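Local coordinates for klebicin C activity (Klebsiella pneumoniae, PDB 7NNA), which is the Tol-binding domain of the toxin klebicin C, a long helical hairpin that probably engages the efflux channel TolC for import, at residues K12-T15 and R16-E20; Q95-A98 and M99-I103. All blocks are in the same frame, centred on the assembly; numbering follows the deposited sequence.

In the fold
Both contacts are local, contact 1 at the mouth of a helix and contact 2 inside one, and they mark the beginnings of the two long helices of this antiparallel hairpin. Contact 1 caps helix 14-79; contact 2 occupies the first turns of helix 93-197, just after the loop that reverses the chain. Because the helices run in opposite directions, the two starts lie on opposite sides of the chain's centre, their centres about 102 Å and nearest atoms about 86 Å apart. Each is tied to the partner helix: Thr-15 packs on Ala-169 and Ala-172, Arg-16 touches Ala-169 and Glu-170 and forms a salt bridge with Glu-173, and Phe-102 packs against Asn-78 and Asn-79 of helix 14-79.

Contact 1: residues K12-T15 and R16-E20; sequences KSLT and RLQAE
Lys-12 reaches past the first turn of the helix to Glu-20, its NZ lying 2.9 Å from Glu-20 OE2 in a salt bridge. The two side chains meet at about a right angle, and OE2 receives the ammonium through its syn lone pair, on the side of OE1. A water donates to Glu-20 OE1, but its contact with Lys-12 NZ is unusually short, which makes this water bridge less certain than the direct salt bridge. On its way the lysine chain also crosses Leu-17 nearly at right angles, with Lys-12 CB 3.8 Å from Leu-17 CD2. At Ser-13, chi1 of 66° sets OG between the backbone N and the carbonyl carbon, facing into the turn; there Ser-13 OG accepts from Arg-16 N at 3.1 Å, while the CB and CG of Arg-16 lie close beside it. The guanidinium itself turns to the other helix, where its NE forms a salt bridge with Glu-173. Next to it, Thr-15 rests on Ala-169 and Ala-172. Leu-17 N bonds to Ser-13 O at 2.9 Å, opening the helical ladder behind a classical serine N-cap.

Contact 2: residues Q95-A98 and M99-I103; sequences QMAA and MAEFI
Glu-101 folds over the carbonyl of Ala-97, one turn earlier, with Glu-101 CG 3.3 Å from Ala-97 O. Its CG is anti to its own carbonyl carbon (chi1 -73°) and the chain is extended beyond, which leads the carboxylate back toward the neighbouring methyl, Glu-101 OE2 4.3 Å from Ala-97 CB. The same Ala-97 O accepts from Glu-101 N at 2.9 Å. Ala-100 sits likewise over the preceding turn, its CB 3.3 Å from Met-96 O. These are i to i+4 neighbours of a regular alpha-helix, here the opening turns of the second arm of an antiparallel helical hairpin, and Asn-92 OD1 accepts from Gln-95 N just before them. Met-99, a selenomethionine, leaves the helix the other way: CG is anti to the backbone N (chi1 -176°), and bends at chi2 and chi3 curl SE and CE away from residues 95-98; Met-99 CB is what approaches them, 3.7 Å from Gln-95 O. Phe-102 shares that first torsion. Its CB lies 3.5 Å from Ala-98 O, whereas the buried ring swings away from Ala-98 to pack on Asn-78, Asn-79 and the loop residues Thr-81, Arg-82 and Pro-83. Phe-102 N donates to Ala-98 O at 3.1 Å.

Contact 1: residues K12-T15 and R16-E20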
loop_
_atom_site.group_PDB
_atom_site.type_symbol
_atom_site.label_atom_id
_atom_site.label_comp_id
_atom_site.label_asym_id
_atom_site.label_seq_id
_atom_site.Cartn_x
_atom_site.Cartn_y
_atom_site.Cartn_z
ATOM N N LYS A 12 41.579 15.285 -8.234
ATOM C CA LYS A 12 41.131 13.964 -8.700
ATOM C C LYS A 12 40.914 13.935 -10.221
ATOM O O LYS A 12 40.651 14.983 -10.831
ATOM C CB LYS A 12 39.890 13.497 -7.924
ATOM C CG LYS A 12 40.209 13.020 -6.504
ATOM C CD LYS A 12 38.927 12.675 -5.709
ATOM C CE LYS A 12 39.029 13.037 -4.239
ATOM N NZ LYS A 12 37.703 13.026 -3.550
ATOM N N SER A 13 41.073 12.736 -10.840
ATOM C CA SER A 13 40.881 12.552 -12.279
ATOM C C SER A 13 39.399 12.722 -12.622
ATOM O O SER A 13 38.536 12.478 -11.756
ATOM C CB SER A 13 41.328 11.151 -12.691
ATOM O OG SER A 13 40.504 10.124 -12.141
ATOM N N LEU A 14 39.086 13.107 -13.888
ATOM C CA LEU A 14 37.693 13.292 -14.261
ATOM C C LEU A 14 36.906 11.963 -14.126
ATOM O O LEU A 14 35.758 11.981 -13.662
ATOM C CB LEU A 14 37.592 13.877 -15.692
ATOM C CG LEU A 14 36.165 13.997 -16.239
ATOM C CD1 LEU A 14 35.315 14.971 -15.382
ATOM C CD2 LEU A 14 36.163 14.411 -17.722
ATOM N N THR A 15 37.546 10.804 -14.464
ATOM C CA THR A 15 36.821 9.527 -14.337
ATOM C C THR A 15 36.527 9.223 -12.897
ATOM O O THR A 15 35.435 8.690 -12.599
ATOM C CB THR A 15 37.552 8.360 -14.996
ATOM O OG1 THR A 15 38.902 8.367 -14.517
ATOM C CG2 THR A 15 37.555 8.444 -16.502
ATOM N N ARG A 16 37.459 9.558 -11.969
ATOM C CA ARG A 16 37.143 9.302 -10.544
ATOM C C ARG A 16 36.048 10.237 -10.083
ATOM O O ARG A 16 35.195 9.814 -9.284
ATOM C CB ARG A 16 38.359 9.486 -9.619
ATOM C CG ARG A 16 39.204 8.256 -9.441
ATOM C CD ARG A 16 38.514 7.062 -8.781
ATOM N NE ARG A 16 39.410 5.923 -8.995
ATOM C CZ ARG A 16 39.118 4.650 -8.796
ATOM N NH1 ARG A 16 37.944 4.303 -8.310
ATOM N NH2 ARG A 16 40.007 3.711 -9.075
ATOM N N LEU A 17 36.086 11.513 -10.507
ATOM C CA LEU A 17 35.015 12.447 -10.116
ATOM C C LEU A 17 33.658 12.017 -10.638
ATOM O O LEU A 17 32.642 12.156 -9.923
ATOM C CB LEU A 17 35.359 13.886 -10.499
ATOM C CG LEU A 17 36.584 14.406 -9.731
ATOM C CD1 LEU A 17 37.124 15.725 -10.333
ATOM C CD2 LEU A 17 36.290 14.523 -8.282
ATOM N N GLN A 18 33.604 11.485 -11.890
ATOM C CA GLN A 18 32.373 10.958 -12.490
ATOM C C GLN A 18 31.896 9.717 -11.709
ATOM O O GLN A 18 30.705 9.563 -11.495
ATOM C CB GLN A 18 32.593 10.587 -13.981
ATOM C CG GLN A 18 32.904 11.799 -14.859
ATOM C CD GLN A 18 31.845 12.063 -15.918
ATOM O OE1 GLN A 18 30.715 12.416 -15.609
ATOM N NE2 GLN A 18 32.195 11.922 -17.205
ATOM N N ALA A 19 32.814 8.837 -11.279
ATOM C CA ALA A 19 32.423 7.649 -10.469
ATOM C C ALA A 19 31.859 8.133 -9.107
ATOM O O ALA A 19 30.897 7.540 -8.617
ATOM C CB ALA A 19 33.644 6.716 -10.237
ATOM N N GLU A 20 32.419 9.189 -8.493
ATOM C CA GLU A 20 31.817 9.695 -7.216
ATOM C C GLU A 20 30.410 10.196 -7.466
ATOM O O GLU A 20 29.528 9.962 -6.648
ATOM C CB GLU A 20 32.653 10.873 -6.647
ATOM C CG GLU A 20 33.926 10.382 -5.983
ATOM C CD GLU A 20 34.746 11.483 -5.326
ATOM O OE1 GLU A 20 34.197 12.582 -5.085
ATOM O OE2 GLU A 20 35.942 11.243 -5.042
HETATM O O HOH W 1 36.038 14.562 -4.601
#

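Contact 2: residues Q95-A98 and M99-I103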
loop_
_atom_site.group_PDB
_atom_site.type_symbol
_atom_site.label_atom_id
_atom_site.label_comp_id
_atom_site.label_asym_id
_atom_site.label_seq_id
_atom_site.Cartn_x
_atom_site.Cartn_y
_atom_site.Cartn_z
ATOM N N GLN A 95 -65.652 -3.589 24.643
ATOM C CA GLN A 95 -65.165 -3.674 23.253
ATOM C C GLN A 95 -64.279 -2.447 23.000
ATOM O O GLN A 95 -63.245 -2.576 22.366
ATOM C CB GLN A 95 -66.307 -3.638 22.237
ATOM C CG GLN A 95 -67.264 -4.776 22.265
ATOM C CD GLN A 95 -68.352 -4.324 21.316
ATOM O OE1 GLN A 95 -69.284 -3.613 21.724
ATOM N NE2 GLN A 95 -68.188 -4.620 20.014
HETATM N N MSE A 96 -64.680 -1.248 23.496
HETATM C CA MSE A 96 -63.852 -0.056 23.276
HETATM C C MSE A 96 -62.521 -0.201 23.962
HETATM O O MSE A 96 -61.492 0.257 23.413
HETATM C CB MSE A 96 -64.587 1.193 23.816
HETATM C CG MSE A 96 -65.718 1.620 22.870
HETATM SE SE MSE A 96 -66.504 3.336 23.313
HETATM C CE MSE A 96 -67.497 2.789 24.808
ATOM N N ALA A 97 -62.515 -0.787 25.189
ATOM C CA ALA A 97 -61.227 -0.972 25.885
ATOM C C ALA A 97 -60.390 -1.986 25.106
ATOM O O ALA A 97 -59.196 -1.788 24.981
ATOM C CB ALA A 97 -61.451 -1.489 27.295
ATOM N N ALA A 98 -61.006 -3.046 24.556
ATOM C CA ALA A 98 -60.240 -4.037 23.783
ATOM C C ALA A 98 -59.589 -3.410 22.565
ATOM O O ALA A 98 -58.418 -3.709 22.253
ATOM C CB ALA A 98 -61.146 -5.208 23.368
HETATM N N MSE A 99 -60.336 -2.563 21.849
HETATM C CA MSE A 99 -59.777 -1.951 20.653
HETATM C C MSE A 99 -58.715 -0.938 21.020
HETATM O O MSE A 99 -57.607 -0.940 20.446
HETATM C CB MSE A 99 -60.880 -1.288 19.796
HETATM C CG MSE A 99 -60.311 -0.723 18.504
HETATM SE SE MSE A 99 -59.465 -2.050 17.356
HETATM C CE MSE A 99 -61.011 -2.686 16.557
ATOM N N ALA A 100 -59.002 -0.097 22.032
ATOM C CA ALA A 100 -58.035 0.943 22.417
ATOM C C ALA A 100 -56.686 0.318 22.854
ATOM O O ALA A 100 -55.591 0.803 22.480
ATOM C CB ALA A 100 -58.632 1.832 23.534
ATOM N N GLU A 101 -56.768 -0.785 23.648
ATOM C CA GLU A 101 -55.550 -1.469 24.073
ATOM C C GLU A 101 -54.809 -2.132 22.913
ATOM O O GLU A 101 -53.561 -2.107 22.866
ATOM C CB GLU A 101 -55.904 -2.535 25.134
ATOM C CG GLU A 101 -56.269 -1.902 26.474
ATOM C CD GLU A 101 -56.818 -2.870 27.514
ATOM O OE1 GLU A 101 -56.622 -4.098 27.351
ATOM O OE2 GLU A 101 -57.442 -2.395 28.493
ATOM N N PHE A 102 -55.543 -2.719 21.946
ATOM C CA PHE A 102 -54.893 -3.305 20.770
ATOM C C PHE A 102 -54.159 -2.189 19.973
ATOM O O PHE A 102 -53.007 -2.381 19.529
ATOM C CB PHE A 102 -55.946 -4.013 19.849
ATOM C CG PHE A 102 -55.336 -4.362 18.503
ATOM C CD1 PHE A 102 -54.507 -5.469 18.366
ATOM C CD2 PHE A 102 -55.583 -3.574 17.379
ATOM C CE1 PHE A 102 -53.888 -5.748 17.136
ATOM C CE2 PHE A 102 -54.976 -3.865 16.164
ATOM C CZ PHE A 102 -54.087 -4.913 16.071
ATOM N N ILE A 103 -54.828 -1.023 19.768
ATOM C CA ILE A 103 -54.197 0.054 18.997
ATOM C C ILE A 103 -52.953 0.553 19.708
ATOM O O ILE A 103 -51.930 0.767 19.057
ATOM C CB ILE A 103 -55.225 1.202 18.781
ATOM C CG1 ILE A 103 -56.415 0.718 17.943
ATOM C CG2 ILE A 103 -54.538 2.438 18.124
ATOM C CD1 ILE A 103 -57.488 1.884 17.709
#